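Local coordinates for protein neural-cadherin (Drosophila melanogaster, PDB 3UBH) that binds itself in a calcium-dependent, homophilic way to hold cells together, here seen in four successive cadherin repeats of its extracellular region, at residues Lys278-Glu283 with Ile312-Val317; Asp316-Ala321 with Asp351-Ser356; Pro322-Pro327 with Gly408-Arg413; Ile344-Ala349 with Asp372-Ile377; Glu359-Val364 with Thr397-Gly402. One frame throughout, in Å; residues are numbered along the deposited sequence.

Contact 1 (Lys278-Glu283 with Ile312-Val317); sequences KELDFE and IRVTDV. With CA (calcium ion), chain F; CA (calcium ion), chain E.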
# COMPACT_ATOMS: atom_id res chain seq x y z
N LYS A 278 -4.71 25.89 4.84
CA LYS A 278 -5.36 26.55 3.72
C LYS A 278 -6.03 25.51 2.82
O LYS A 278 -5.54 24.40 2.68
CB LYS A 278 -4.34 27.38 2.94
N GLU A 279 -7.17 25.88 2.23
CA GLU A 279 -7.86 25.00 1.28
C GLU A 279 -6.97 24.72 0.06
O GLU A 279 -6.28 25.61 -0.43
CB GLU A 279 -9.21 25.62 0.87
CG GLU A 279 -10.30 25.49 1.95
CD GLU A 279 -11.24 26.71 2.03
OE1 GLU A 279 -11.68 27.22 0.96
OE2 GLU A 279 -11.56 27.15 3.16
N LEU A 280 -6.98 23.48 -0.43
CA LEU A 280 -6.12 23.09 -1.55
C LEU A 280 -6.80 23.16 -2.93
O LEU A 280 -8.02 23.26 -3.04
CB LEU A 280 -5.57 21.69 -1.32
CG LEU A 280 -4.81 21.44 -0.02
CD1 LEU A 280 -5.06 20.02 0.44
CD2 LEU A 280 -3.32 21.71 -0.21
N ASP A 281 -5.98 23.13 -3.99
CA ASP A 281 -6.47 23.10 -5.38
C ASP A 281 -5.43 22.48 -6.34
O ASP A 281 -4.45 23.13 -6.72
CB ASP A 281 -6.88 24.50 -5.84
CG ASP A 281 -7.70 24.49 -7.12
OD1 ASP A 281 -7.78 25.54 -7.78
OD2 ASP A 281 -8.28 23.44 -7.47
N PHE A 282 -5.67 21.22 -6.71
CA PHE A 282 -4.85 20.48 -7.67
C PHE A 282 -4.76 21.22 -9.00
O PHE A 282 -3.79 21.05 -9.74
CB PHE A 282 -5.46 19.10 -7.90
CG PHE A 282 -4.60 18.15 -8.68
CD1 PHE A 282 -3.66 17.35 -8.03
CD2 PHE A 282 -4.77 18.02 -10.06
CE1 PHE A 282 -2.89 16.45 -8.75
CE2 PHE A 282 -4.00 17.12 -10.78
CZ PHE A 282 -3.06 16.34 -10.13
N GLU A 283 -5.77 22.03 -9.29
CA GLU A 283 -5.84 22.82 -10.52
C GLU A 283 -5.08 24.15 -10.43
O GLU A 283 -4.92 24.85 -11.44
CB GLU A 283 -7.30 23.06 -10.93
CG GLU A 283 -7.96 21.90 -11.66
CD GLU A 283 -8.21 20.69 -10.77
OE1 GLU A 283 -8.97 20.81 -9.78
OE2 GLU A 283 -7.64 19.61 -11.06
N ILE A 312 4.15 15.38 1.35
CA ILE A 312 2.70 15.30 1.16
C ILE A 312 2.34 15.39 -0.34
O ILE A 312 2.68 16.38 -1.01
CB ILE A 312 1.97 16.40 1.99
CG1 ILE A 312 1.99 16.03 3.47
CG2 ILE A 312 0.53 16.57 1.53
CD1 ILE A 312 1.81 17.19 4.42
N ARG A 313 1.67 14.36 -0.85
CA ARG A 313 1.17 14.36 -2.23
C ARG A 313 -0.31 14.67 -2.22
O ARG A 313 -1.07 14.11 -1.43
CB ARG A 313 1.43 13.03 -2.96
CG ARG A 313 2.90 12.78 -3.31
CD ARG A 313 3.15 11.35 -3.81
NE ARG A 313 4.47 10.84 -3.40
CZ ARG A 313 5.61 11.07 -4.04
NH1 ARG A 313 5.62 11.80 -5.16
NH2 ARG A 313 6.75 10.57 -3.58
N VAL A 314 -0.71 15.57 -3.09
CA VAL A 314 -2.11 15.96 -3.20
C VAL A 314 -2.64 15.34 -4.48
O VAL A 314 -1.96 15.34 -5.50
CB VAL A 314 -2.27 17.48 -3.22
CG1 VAL A 314 -3.71 17.85 -3.01
CG2 VAL A 314 -1.40 18.12 -2.14
N THR A 315 -3.85 14.79 -4.41
CA THR A 315 -4.47 14.10 -5.54
C THR A 315 -5.65 14.85 -6.15
O THR A 315 -6.34 15.60 -5.47
CB THR A 315 -4.93 12.68 -5.17
OG1 THR A 315 -5.52 12.69 -3.87
CG2 THR A 315 -3.75 11.71 -5.18
N ASP A 316 -5.85 14.63 -7.45
CA ASP A 316 -6.93 15.23 -8.21
C ASP A 316 -8.27 14.60 -7.82
O ASP A 316 -8.40 13.38 -7.75
CB ASP A 316 -6.64 15.05 -9.72
CG ASP A 316 -7.77 15.54 -10.62
OD1 ASP A 316 -8.42 16.57 -10.33
OD2 ASP A 316 -8.01 14.89 -11.66
N VAL A 317 -9.26 15.44 -7.54
CA VAL A 317 -10.64 14.98 -7.48
C VAL A 317 -11.41 15.63 -8.62
O VAL A 317 -11.02 16.70 -9.11
CB VAL A 317 -11.34 15.25 -6.11
CG1 VAL A 317 -10.44 14.82 -4.95
CG2 VAL A 317 -11.80 16.71 -5.96
CA CA F . -9.55 18.39 -9.86
CA CA E . -9.77 21.91 -7.63

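Contact 2 (Asp316-Ala321 with Asp351-Ser356); sequences DVNDNA and DSDSGS. With CA (calcium ion), chain F; CA (calcium ion), chain G; CA (calcium ion), chain E.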
# COMPACT_ATOMS: atom_id res chain seq x y z
N ASP A 316 -5.85 14.63 -7.45
CA ASP A 316 -6.93 15.23 -8.21
C ASP A 316 -8.27 14.60 -7.82
O ASP A 316 -8.40 13.38 -7.75
CB ASP A 316 -6.64 15.05 -9.72
CG ASP A 316 -7.77 15.54 -10.62
OD1 ASP A 316 -8.42 16.57 -10.33
OD2 ASP A 316 -8.01 14.89 -11.66
N VAL A 317 -9.26 15.44 -7.54
CA VAL A 317 -10.64 14.98 -7.48
C VAL A 317 -11.41 15.63 -8.62
O VAL A 317 -11.02 16.70 -9.11
CB VAL A 317 -11.34 15.25 -6.11
CG1 VAL A 317 -10.44 14.82 -4.95
CG2 VAL A 317 -11.80 16.71 -5.96
N ASN A 318 -12.48 14.99 -9.05
CA ASN A 318 -13.28 15.49 -10.15
C ASN A 318 -14.16 16.64 -9.68
O ASN A 318 -15.38 16.51 -9.59
CB ASN A 318 -14.13 14.36 -10.76
CG ASN A 318 -14.83 14.78 -12.03
OD1 ASN A 318 -14.23 15.39 -12.92
ND2 ASN A 318 -16.12 14.45 -12.13
N ASP A 319 -13.53 17.78 -9.37
CA ASP A 319 -14.27 18.96 -8.93
C ASP A 319 -14.65 19.91 -10.08
O ASP A 319 -15.27 20.95 -9.85
CB ASP A 319 -13.57 19.71 -7.77
CG ASP A 319 -12.10 20.00 -8.04
OD1 ASP A 319 -11.58 19.66 -9.12
OD2 ASP A 319 -11.43 20.58 -7.15
N ASN A 320 -14.29 19.55 -11.30
CA ASN A 320 -14.60 20.41 -12.44
C ASN A 320 -15.50 19.78 -13.49
O ASN A 320 -15.30 18.62 -13.87
CB ASN A 320 -13.32 20.96 -13.06
CG ASN A 320 -12.73 22.09 -12.25
OD1 ASN A 320 -13.23 23.22 -12.28
ND2 ASN A 320 -11.67 21.80 -11.51
N ALA A 321 -16.49 20.54 -13.95
CA ALA A 321 -17.34 20.10 -15.05
C ALA A 321 -16.80 20.60 -16.40
O ALA A 321 -16.22 21.69 -16.48
CB ALA A 321 -18.77 20.56 -14.83
N ASP A 351 -12.12 20.75 -19.79
CA ASP A 351 -12.25 20.30 -18.40
C ASP A 351 -10.93 20.49 -17.67
O ASP A 351 -9.90 19.97 -18.11
CB ASP A 351 -12.69 18.83 -18.37
CG ASP A 351 -13.17 18.37 -16.99
OD1 ASP A 351 -12.57 18.74 -15.95
OD2 ASP A 351 -14.15 17.59 -16.94
N SER A 352 -10.97 21.22 -16.56
CA SER A 352 -9.79 21.55 -15.75
C SER A 352 -9.06 20.37 -15.09
O SER A 352 -7.85 20.47 -14.83
CB SER A 352 -10.18 22.51 -14.63
OG SER A 352 -10.65 23.73 -15.14
N ASP A 353 -9.78 19.30 -14.80
CA ASP A 353 -9.24 18.16 -14.06
C ASP A 353 -8.19 17.39 -14.88
O ASP A 353 -7.80 17.83 -15.97
CB ASP A 353 -10.36 17.23 -13.60
CG ASP A 353 -11.40 17.94 -12.75
OD1 ASP A 353 -11.01 18.66 -11.81
OD2 ASP A 353 -12.62 17.76 -13.00
N SER A 354 -7.73 16.26 -14.36
CA SER A 354 -6.70 15.48 -15.04
C SER A 354 -7.15 14.05 -15.34
O SER A 354 -8.22 13.63 -14.92
CB SER A 354 -5.41 15.51 -14.24
OG SER A 354 -5.10 16.86 -13.96
N GLY A 355 -6.33 13.32 -16.10
CA GLY A 355 -6.67 11.96 -16.52
C GLY A 355 -8.12 11.86 -16.98
O GLY A 355 -8.60 12.73 -17.71
N SER A 356 -8.81 10.82 -16.52
CA SER A 356 -10.17 10.56 -16.96
C SER A 356 -11.23 11.48 -16.35
O SER A 356 -12.36 11.55 -16.84
CB SER A 356 -10.54 9.09 -16.74
OG SER A 356 -10.53 8.77 -15.37
CA CA F . -9.55 18.39 -9.86
CA CA G . -14.00 16.88 -14.68
CA CA E . -9.77 21.91 -7.63

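Contact 3 (Pro322-Pro327 with Gly408-Arg413); sequences PKFELP and GVATVR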
# COMPACT_ATOMS: atom_id res chain seq x y z
N PRO A 322 -16.98 19.80 -17.48
CA PRO A 322 -16.58 20.27 -18.82
C PRO A 322 -17.28 21.60 -19.15
O PRO A 322 -18.48 21.71 -18.90
CB PRO A 322 -17.08 19.16 -19.75
CG PRO A 322 -17.15 17.94 -18.89
CD PRO A 322 -17.54 18.43 -17.53
N LYS A 323 -16.54 22.59 -19.66
CA LYS A 323 -17.15 23.86 -20.11
C LYS A 323 -17.00 24.04 -21.61
O LYS A 323 -15.89 23.97 -22.13
CB LYS A 323 -16.55 25.09 -19.43
CG LYS A 323 -16.28 25.00 -17.92
CD LYS A 323 -16.34 26.42 -17.31
CE LYS A 323 -15.11 26.77 -16.46
NZ LYS A 323 -15.05 26.06 -15.14
N PHE A 324 -18.12 24.29 -22.29
CA PHE A 324 -18.11 24.59 -23.71
C PHE A 324 -17.49 25.96 -23.94
O PHE A 324 -17.72 26.87 -23.15
CB PHE A 324 -19.52 24.52 -24.30
CG PHE A 324 -20.05 23.11 -24.45
CD1 PHE A 324 -20.85 22.54 -23.47
CD2 PHE A 324 -19.73 22.35 -25.58
CE1 PHE A 324 -21.32 21.23 -23.60
CE2 PHE A 324 -20.20 21.04 -25.72
CZ PHE A 324 -21.00 20.49 -24.73
N GLU A 325 -16.70 26.10 -25.01
CA GLU A 325 -16.03 27.36 -25.33
C GLU A 325 -17.01 28.50 -25.60
O GLU A 325 -16.69 29.67 -25.34
CB GLU A 325 -15.11 27.18 -26.55
CG GLU A 325 -14.01 26.12 -26.40
CD GLU A 325 -13.15 25.98 -27.67
OE1 GLU A 325 -13.71 26.05 -28.80
OE2 GLU A 325 -11.91 25.78 -27.53
N LEU A 326 -18.18 28.17 -26.13
CA LEU A 326 -19.23 29.16 -26.36
C LEU A 326 -20.43 28.86 -25.44
O LEU A 326 -20.58 27.72 -24.98
CB LEU A 326 -19.64 29.18 -27.83
CG LEU A 326 -18.55 29.28 -28.92
CD1 LEU A 326 -19.17 29.42 -30.30
CD2 LEU A 326 -17.59 30.43 -28.68
N PRO A 327 -21.26 29.88 -25.12
CA PRO A 327 -22.48 29.59 -24.35
C PRO A 327 -23.57 28.90 -25.17
O PRO A 327 -24.45 28.26 -24.61
CB PRO A 327 -22.94 30.98 -23.89
CG PRO A 327 -22.39 31.91 -24.90
CD PRO A 327 -21.10 31.32 -25.39
N GLY A 408 -21.32 19.25 -18.73
CA GLY A 408 -21.48 20.57 -19.31
C GLY A 408 -22.54 20.53 -20.42
O GLY A 408 -22.65 19.54 -21.15
N VAL A 409 -23.33 21.60 -20.53
CA VAL A 409 -24.37 21.66 -21.55
C VAL A 409 -24.44 23.01 -22.28
O VAL A 409 -24.11 24.06 -21.71
CB VAL A 409 -25.74 21.32 -20.96
CG1 VAL A 409 -25.92 19.80 -20.81
CG2 VAL A 409 -25.91 22.01 -19.63
N ALA A 410 -24.88 22.95 -23.54
CA ALA A 410 -25.09 24.15 -24.37
C ALA A 410 -26.22 23.96 -25.39
O ALA A 410 -26.47 22.85 -25.87
CB ALA A 410 -23.81 24.55 -25.09
N THR A 411 -26.91 25.05 -25.70
CA THR A 411 -27.95 25.05 -26.71
C THR A 411 -27.30 24.96 -28.09
O THR A 411 -26.23 25.55 -28.31
CB THR A 411 -28.80 26.33 -26.60
OG1 THR A 411 -29.29 26.47 -25.25
CG2 THR A 411 -29.96 26.31 -27.57
N VAL A 412 -27.93 24.22 -29.01
CA VAL A 412 -27.56 24.27 -30.43
C VAL A 412 -28.79 24.58 -31.28
O VAL A 412 -29.86 23.95 -31.10
CB VAL A 412 -26.92 22.96 -30.92
CG1 VAL A 412 -26.59 23.03 -32.40
CG2 VAL A 412 -25.68 22.69 -30.15
N ARG A 413 -28.64 25.54 -32.19
CA ARG A 413 -29.71 25.93 -33.10
C ARG A 413 -29.27 25.61 -34.51
O ARG A 413 -28.16 26.00 -34.94
CB ARG A 413 -30.05 27.43 -32.98
CG ARG A 413 -30.56 27.88 -31.61
CD ARG A 413 -30.98 29.37 -31.55
NE ARG A 413 -29.90 30.33 -31.76
CZ ARG A 413 -28.96 30.66 -30.87
NH1 ARG A 413 -28.93 30.11 -29.66
NH2 ARG A 413 -28.03 31.55 -31.19
O HOH W 1 -20.82 25.03 -21.25

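Contact 4 (Ile344-Ala349 with Asp372-Ile377); sequences ILRVKA and DSNGII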
# COMPACT_ATOMS: atom_id res chain seq x y z
N ILE A 344 -22.38 19.70 -39.72
CA ILE A 344 -23.20 20.90 -39.66
C ILE A 344 -22.44 21.99 -38.90
O ILE A 344 -22.37 23.15 -39.35
CB ILE A 344 -24.56 20.60 -39.01
CG1 ILE A 344 -25.47 19.91 -40.03
CG2 ILE A 344 -25.21 21.87 -38.51
CD1 ILE A 344 -26.62 19.14 -39.43
N LEU A 345 -21.87 21.61 -37.77
CA LEU A 345 -21.00 22.50 -37.01
C LEU A 345 -20.14 21.67 -36.08
O LEU A 345 -20.44 20.51 -35.80
CB LEU A 345 -21.81 23.52 -36.20
CG LEU A 345 -22.43 23.11 -34.86
CD1 LEU A 345 -22.56 24.32 -33.97
CD2 LEU A 345 -23.78 22.42 -35.02
N ARG A 346 -19.06 22.29 -35.60
CA ARG A 346 -18.18 21.66 -34.65
C ARG A 346 -18.34 22.33 -33.28
O ARG A 346 -18.53 23.54 -33.18
CB ARG A 346 -16.73 21.76 -35.12
CG ARG A 346 -15.80 20.73 -34.51
CD ARG A 346 -14.37 21.23 -34.56
NE ARG A 346 -13.41 20.25 -34.04
CZ ARG A 346 -12.64 19.47 -34.80
NH1 ARG A 346 -12.69 19.53 -36.13
NH2 ARG A 346 -11.80 18.62 -34.22
N VAL A 347 -18.26 21.51 -32.24
CA VAL A 347 -18.47 21.92 -30.86
C VAL A 347 -17.24 21.52 -30.03
O VAL A 347 -16.60 20.51 -30.32
CB VAL A 347 -19.75 21.26 -30.37
CG1 VAL A 347 -19.61 20.69 -29.00
CG2 VAL A 347 -20.88 22.24 -30.44
N LYS A 348 -16.88 22.32 -29.03
CA LYS A 348 -15.77 21.96 -28.15
C LYS A 348 -15.96 22.40 -26.69
O LYS A 348 -16.48 23.48 -26.42
CB LYS A 348 -14.44 22.50 -28.69
CG LYS A 348 -13.22 21.77 -28.16
CD LYS A 348 -11.94 22.52 -28.50
CE LYS A 348 -10.72 21.68 -28.24
NZ LYS A 348 -9.68 21.96 -29.27
N ALA A 349 -15.52 21.54 -25.78
CA ALA A 349 -15.62 21.78 -24.34
C ALA A 349 -14.32 21.36 -23.65
O ALA A 349 -13.65 20.42 -24.10
CB ALA A 349 -16.80 21.03 -23.75
N ASP A 372 -19.59 13.00 -32.56
CA ASP A 372 -18.46 12.10 -32.30
C ASP A 372 -17.57 12.65 -31.19
O ASP A 372 -17.84 13.72 -30.65
CB ASP A 372 -17.67 11.78 -33.59
CG ASP A 372 -16.99 13.01 -34.21
OD1 ASP A 372 -16.52 12.89 -35.37
OD2 ASP A 372 -16.93 14.08 -33.58
N SER A 373 -16.51 11.91 -30.85
CA SER A 373 -15.61 12.31 -29.78
C SER A 373 -14.84 13.60 -30.09
O SER A 373 -14.24 14.20 -29.19
CB SER A 373 -14.65 11.18 -29.42
OG SER A 373 -13.64 11.05 -30.40
N ASN A 374 -14.85 14.02 -31.35
CA ASN A 374 -14.22 15.27 -31.78
C ASN A 374 -15.15 16.47 -31.78
O ASN A 374 -14.77 17.56 -32.21
CB ASN A 374 -13.59 15.10 -33.15
CG ASN A 374 -12.29 14.33 -33.10
OD1 ASN A 374 -11.33 14.75 -32.45
ND2 ASN A 374 -12.25 13.19 -33.79
N GLY A 375 -16.39 16.27 -31.33
CA GLY A 375 -17.36 17.35 -31.25
C GLY A 375 -18.03 17.73 -32.56
O GLY A 375 -18.82 18.67 -32.60
N ILE A 376 -17.73 17.01 -33.63
CA ILE A 376 -18.38 17.24 -34.91
C ILE A 376 -19.85 16.81 -34.81
O ILE A 376 -20.16 15.62 -34.62
CB ILE A 376 -17.67 16.52 -36.08
CG1 ILE A 376 -16.24 17.06 -36.24
CG2 ILE A 376 -18.46 16.69 -37.37
CD1 ILE A 376 -15.37 16.29 -37.25
N ILE A 377 -20.75 17.78 -34.91
CA ILE A 377 -22.18 17.51 -34.91
C ILE A 377 -22.60 17.24 -36.34
O ILE A 377 -22.35 18.06 -37.24
CB ILE A 377 -23.01 18.65 -34.29
CG1 ILE A 377 -22.79 18.69 -32.77
CG2 ILE A 377 -24.49 18.49 -34.61
CD1 ILE A 377 -23.62 19.69 -32.05

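Contact 5 (Glu359-Val364 with Thr397-Gly402); sequences EIEYLV and TAKDKG. With CA (calcium ion), chain G.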
# COMPACT_ATOMS: atom_id res chain seq x y z
N GLU A 359 -11.52 13.43 -19.30
CA GLU A 359 -11.86 12.72 -20.53
C GLU A 359 -13.31 13.06 -20.90
O GLU A 359 -14.20 12.96 -20.06
CB GLU A 359 -11.72 11.21 -20.31
CG GLU A 359 -11.51 10.39 -21.58
CD GLU A 359 -10.05 10.23 -21.93
OE1 GLU A 359 -9.75 10.16 -23.15
OE2 GLU A 359 -9.20 10.15 -21.01
N ILE A 360 -13.53 13.45 -22.15
CA ILE A 360 -14.82 14.03 -22.56
C ILE A 360 -15.58 13.23 -23.63
O ILE A 360 -15.06 12.95 -24.73
CB ILE A 360 -14.63 15.49 -23.01
CG1 ILE A 360 -14.22 16.37 -21.83
CG2 ILE A 360 -15.91 16.04 -23.65
CD1 ILE A 360 -13.49 17.63 -22.25
N GLU A 361 -16.81 12.87 -23.30
CA GLU A 361 -17.71 12.25 -24.25
C GLU A 361 -18.77 13.29 -24.62
O GLU A 361 -19.09 14.16 -23.81
CB GLU A 361 -18.36 11.01 -23.64
CG GLU A 361 -18.90 10.03 -24.67
CD GLU A 361 -20.18 9.32 -24.22
OE1 GLU A 361 -20.39 9.15 -22.98
OE2 GLU A 361 -20.97 8.94 -25.11
N TYR A 362 -19.30 13.19 -25.84
CA TYR A 362 -20.33 14.13 -26.31
C TYR A 362 -21.65 13.45 -26.63
O TYR A 362 -21.68 12.39 -27.27
CB TYR A 362 -19.87 14.90 -27.54
CG TYR A 362 -18.74 15.87 -27.31
CD1 TYR A 362 -17.44 15.57 -27.71
CD2 TYR A 362 -18.97 17.10 -26.69
CE1 TYR A 362 -16.39 16.46 -27.50
CE2 TYR A 362 -17.91 18.01 -26.48
CZ TYR A 362 -16.63 17.67 -26.89
OH TYR A 362 -15.60 18.56 -26.70
N LEU A 363 -22.75 14.07 -26.21
CA LEU A 363 -24.09 13.59 -26.51
C LEU A 363 -24.96 14.71 -27.11
O LEU A 363 -24.62 15.89 -27.02
CB LEU A 363 -24.76 13.02 -25.26
CG LEU A 363 -23.95 12.17 -24.28
CD1 LEU A 363 -24.71 11.97 -22.98
CD2 LEU A 363 -23.59 10.83 -24.88
N VAL A 364 -26.08 14.31 -27.69
CA VAL A 364 -27.02 15.25 -28.30
C VAL A 364 -28.46 14.80 -27.97
O VAL A 364 -28.76 13.61 -28.04
CB VAL A 364 -26.76 15.33 -29.81
CG1 VAL A 364 -27.99 15.71 -30.56
CG2 VAL A 364 -25.63 16.32 -30.08
N THR A 397 -24.38 17.72 -24.66
CA THR A 397 -23.79 17.48 -23.37
C THR A 397 -22.35 17.14 -23.64
O THR A 397 -22.06 16.46 -24.63
CB THR A 397 -24.49 16.34 -22.65
OG1 THR A 397 -25.89 16.62 -22.58
CG2 THR A 397 -23.93 16.16 -21.24
N ALA A 398 -21.44 17.67 -22.81
CA ALA A 398 -20.08 17.13 -22.68
C ALA A 398 -19.92 16.55 -21.28
O ALA A 398 -19.99 17.26 -20.27
CB ALA A 398 -19.04 18.18 -22.96
N LYS A 399 -19.72 15.23 -21.23
CA LYS A 399 -19.78 14.45 -20.00
C LYS A 399 -18.40 13.87 -19.75
O LYS A 399 -17.85 13.20 -20.64
CB LYS A 399 -20.79 13.32 -20.22
CG LYS A 399 -21.15 12.46 -19.03
CD LYS A 399 -21.58 11.07 -19.53
CE LYS A 399 -23.02 10.72 -19.13
NZ LYS A 399 -23.18 10.32 -17.70
N ASP A 400 -17.82 14.13 -18.58
CA ASP A 400 -16.50 13.57 -18.28
C ASP A 400 -16.60 12.12 -17.82
O ASP A 400 -17.70 11.59 -17.65
CB ASP A 400 -15.70 14.44 -17.28
CG ASP A 400 -16.26 14.40 -15.85
OD1 ASP A 400 -16.70 13.33 -15.38
OD2 ASP A 400 -16.24 15.46 -15.19
N LYS A 401 -15.45 11.48 -17.63
CA LYS A 401 -15.40 10.09 -17.18
C LYS A 401 -15.03 9.97 -15.69
O LYS A 401 -14.43 8.98 -15.27
CB LYS A 401 -14.47 9.26 -18.06
CG LYS A 401 -14.89 9.18 -19.54
CD LYS A 401 -14.23 7.99 -20.24
CE LYS A 401 -14.34 8.09 -21.77
NZ LYS A 401 -15.75 8.20 -22.25
N GLY A 402 -15.40 10.98 -14.91
CA GLY A 402 -15.16 10.98 -13.47
C GLY A 402 -16.14 10.11 -12.71
O GLY A 402 -17.10 9.59 -13.28
CA CA G . -14.00 16.88 -14.68

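Contact 1 (Lys278-Glu283 with Ile312-Val317)
At the calcium-bound junction between two successive cadherin repeats, Glu283 and Asp316 converge on one ion, the calcium of chain F. Both carboxylate oxygens of Glu283 clasp it, OE1 at 2.5 Å and OE2 at 2.6 Å from the metal. Asp316 reaches it with OD1 at 2.2 Å, and the backbone O of Val317 adds a fourth ligand. The two side chains cross at about a right angle, with their carboxylate planes 69° apart, and the metal holds together oxygens that would otherwise probably repel each other. Glu283 OE1 is shared with the calcium of chain E, which is also bound by Asp281 OD2 at 2.1 Å; Glu230, Asp319 and Asp353 complete the pair of sites. In cadherin terms, Leu280-Glu283 is the counterpart of the LDRE motif, and Asp316 opens the DXNDN linker. Within the first of these, Phe282 has its CG opposite the backbone N (chi1 -170°), which lays the ring across Asp316. Asp316 CB makes a CH-pi contact over one face, 3.6 Å from the centroid of the Phe282 ring, while Val314 O lies at the ring's edge. With an alanine here, Asp316 CB would probably lose its cover, leaving the carboxylate freer to turn off the calcium. Asp316 OD2 accepts from the backbone N of Ser354. Farther back, Leu280 CD1 touches Val314 CG1 at 4.3 Å.

Contact 2 (Asp316-Ala321 with Asp351-Ser356)
Asp353 faces Asn318, Asp319 and Asn320 across the repeat junction and splits its carboxylate between two ions. Asp353 OD1 binds the calcium of chain F at 2.5 Å, beside Asp319 OD1. Asp353 OD2 binds the calcium of chain G at 2.4 Å, together with Asn318 OD1, Asn320 O and both oxygens of Asp351. Each of these Asp353 oxygens also accepts a hydrogen bond from Asn320. The backbone N of Asn320 meets Asp353 OD2 on its syn lone pair at 3.0 Å, while Asn320 ND2 comes to Asp353 OD1 at 3.2 Å, from above the carboxylate plane but within the plane of its own amide. Two metals and two donors thus fix the rotation of one carboxylate. Asp351 OD1, already on calcium, takes the backbone N of Asp353 at 3.1 Å in an Asx turn, which places the second aspartate relative to the first. The non-metal oxygen of Asp316, OD2, is satisfied by Ser354 N at 3.0 Å, the donor standing well out of the carboxylate plane. Asp319 spans the chain F and chain E ions with its OD1 and OD2. These are the DXNDN linker, Asp316-Asn320, and the DXD motif, Asp351-Asp353, of the cadherin family. The linker runs from strand 305-315 into strand 323-324, and the DXD loop leads from strand 343-350 to strand 360-364; Asp400, from strand 391-400, and Asn357 complete the chain G site.

Contact 3 (Pro322-Pro327 with Gly408-Arg413)
With CG placed opposite its own carbonyl carbon (chi1 -74°) and the ring turned broadside (chi2 96°), Phe324 reaches across to the strand that carries Gly408 and Ala410. Phe324 CE1 leads, 3.3 Å from Gly408 O, which lies in the ring plane at the edge, as does Val409 N. Ala410 CB sits over a face, 3.9 Å from Phe324 CD1. Just before the ring, Pro322 O receives a CA-H...O contact from Gly408 CA at 3.2 Å; a side chain on Gly408 would run into that oxygen. The contact bridges the two sheets of the cadherin beta sandwich: strand 323-324 edges one sheet beside strand 343-350, and strand 407-417 belongs to the other. Val347, Ala349, Ala398 and Tyr329 also touch the Phe324 ring. Shrinking Phe324 to an alanine would probably open a gap between the sheets, with Ala410 CB left without its aromatic partner. One water spans the backbones, accepting from Phe324 N at 3.0 Å and giving a weak bond to Val409 O at 3.5 Å. Beyond the ring, Pro327 O packs on Ala410 CB at 3.8 Å.

Contact 4 (Ile344-Ala349 with Asp372-Ile377)
Leu345 lies alongside Ile377, the two side chains pointing the same way, with Leu345 CD2 3.9 Å from Ile377 CB. Its CG stands between the backbone N and the carbonyl carbon (chi1 81°), and from there CD2 also meets the CG2 and CD1 branches of the isoleucine. The residues form an antiparallel hydrogen-bonded pair joining strands 343-350 and 376-379, inner neighbours in one sheet of the cadherin sandwich. Ile377 N donates a hydrogen bond to Leu345 O at 2.9 Å, and Ile377 O is met almost head-on by Ile344 N at 3.0 Å. Val347 extends the apolar row, its CG2 4.1 Å from Ile377 CD1, and Tyr329 packs against both Leu345 and Val347. Arg346 and Ile376 make the next, non-hydrogen-bonded pair, with side chains on the other face of the sheet. Here the extended arginine runs alongside Asn374, and its CG brushes Ile376 CG1. The incoming end is a type I turn from Asp372 to Gly375, closed by Gly375 N on Asp372 O. Asp372 OD2 reaches forward over the turn, accepting from Ile376 N at 3.0 Å and, weakly, from Asn374 N. Val347 N then binds Gly375 O at 2.9 Å, coming from above the carbonyl plane. On the same glycine, CA makes a CA-H...O contact to Val347 O at 3.4 Å, where a side chain would collide with that oxygen.

Contact 5 (Glu359-Val364 with Thr397-Gly402)
The backbone O of Glu361 is gripped twice from across the sheet: Lys399 N donates to it at 2.9 Å, nearly straight at 170°, and Ala398 CA adds a CA-H...O contact at 3.3 Å. Glu361 N answers to Lys399 O, so the pair is antiparallel and hydrogen-bonded; Leu363 and Thr397 repeat the pattern two residues on. On the face that carries Ile360 and Tyr362, Ala398 CB lies 3.9 Å from Ile360 CG2 and 3.7 Å from Tyr362 CE2, while the hydroxyl of Tyr362 binds Ala349 N. Beyond the paired residues the carbon chain of Lys401 crosses that of Glu359, with Lys401 CE 3.7 Å from Glu359 CG. Asp400 OD1 accepts from Gly402 N at 2.7 Å in an Asx turn, and from Lys406 N as well, while its OD2 binds the calcium of chain G. Strand 360-364 is the outermost of its four-stranded sheet in this chain; strand 391-400 lies between it and strand 407-417, with Phe324 of the opposite sheet packed on Tyr362.

How the contacts relate
Contacts 1 and 2 lie at the surface junction between repeats: they share Asp316 and Val317, and oxygens from both bind the chain E and chain F calcium ions. Contacts 3, 4 and 5 belong to the body of the last repeat of this construct and are partly buried. Contact 4 pairs strands within one sheet and contact 5 within the other, each mainly by backbone hydrogen bonds, more regular in contact 5, whereas contact 3 has no direct hydrogen bond and joins the sheets by aromatic packing. The aromatic ring of contact 3 packs against both contact 4 and contact 5. Contact 5 alone among these three supplies a metal ligand, meeting contact 2 at the chain G calcium.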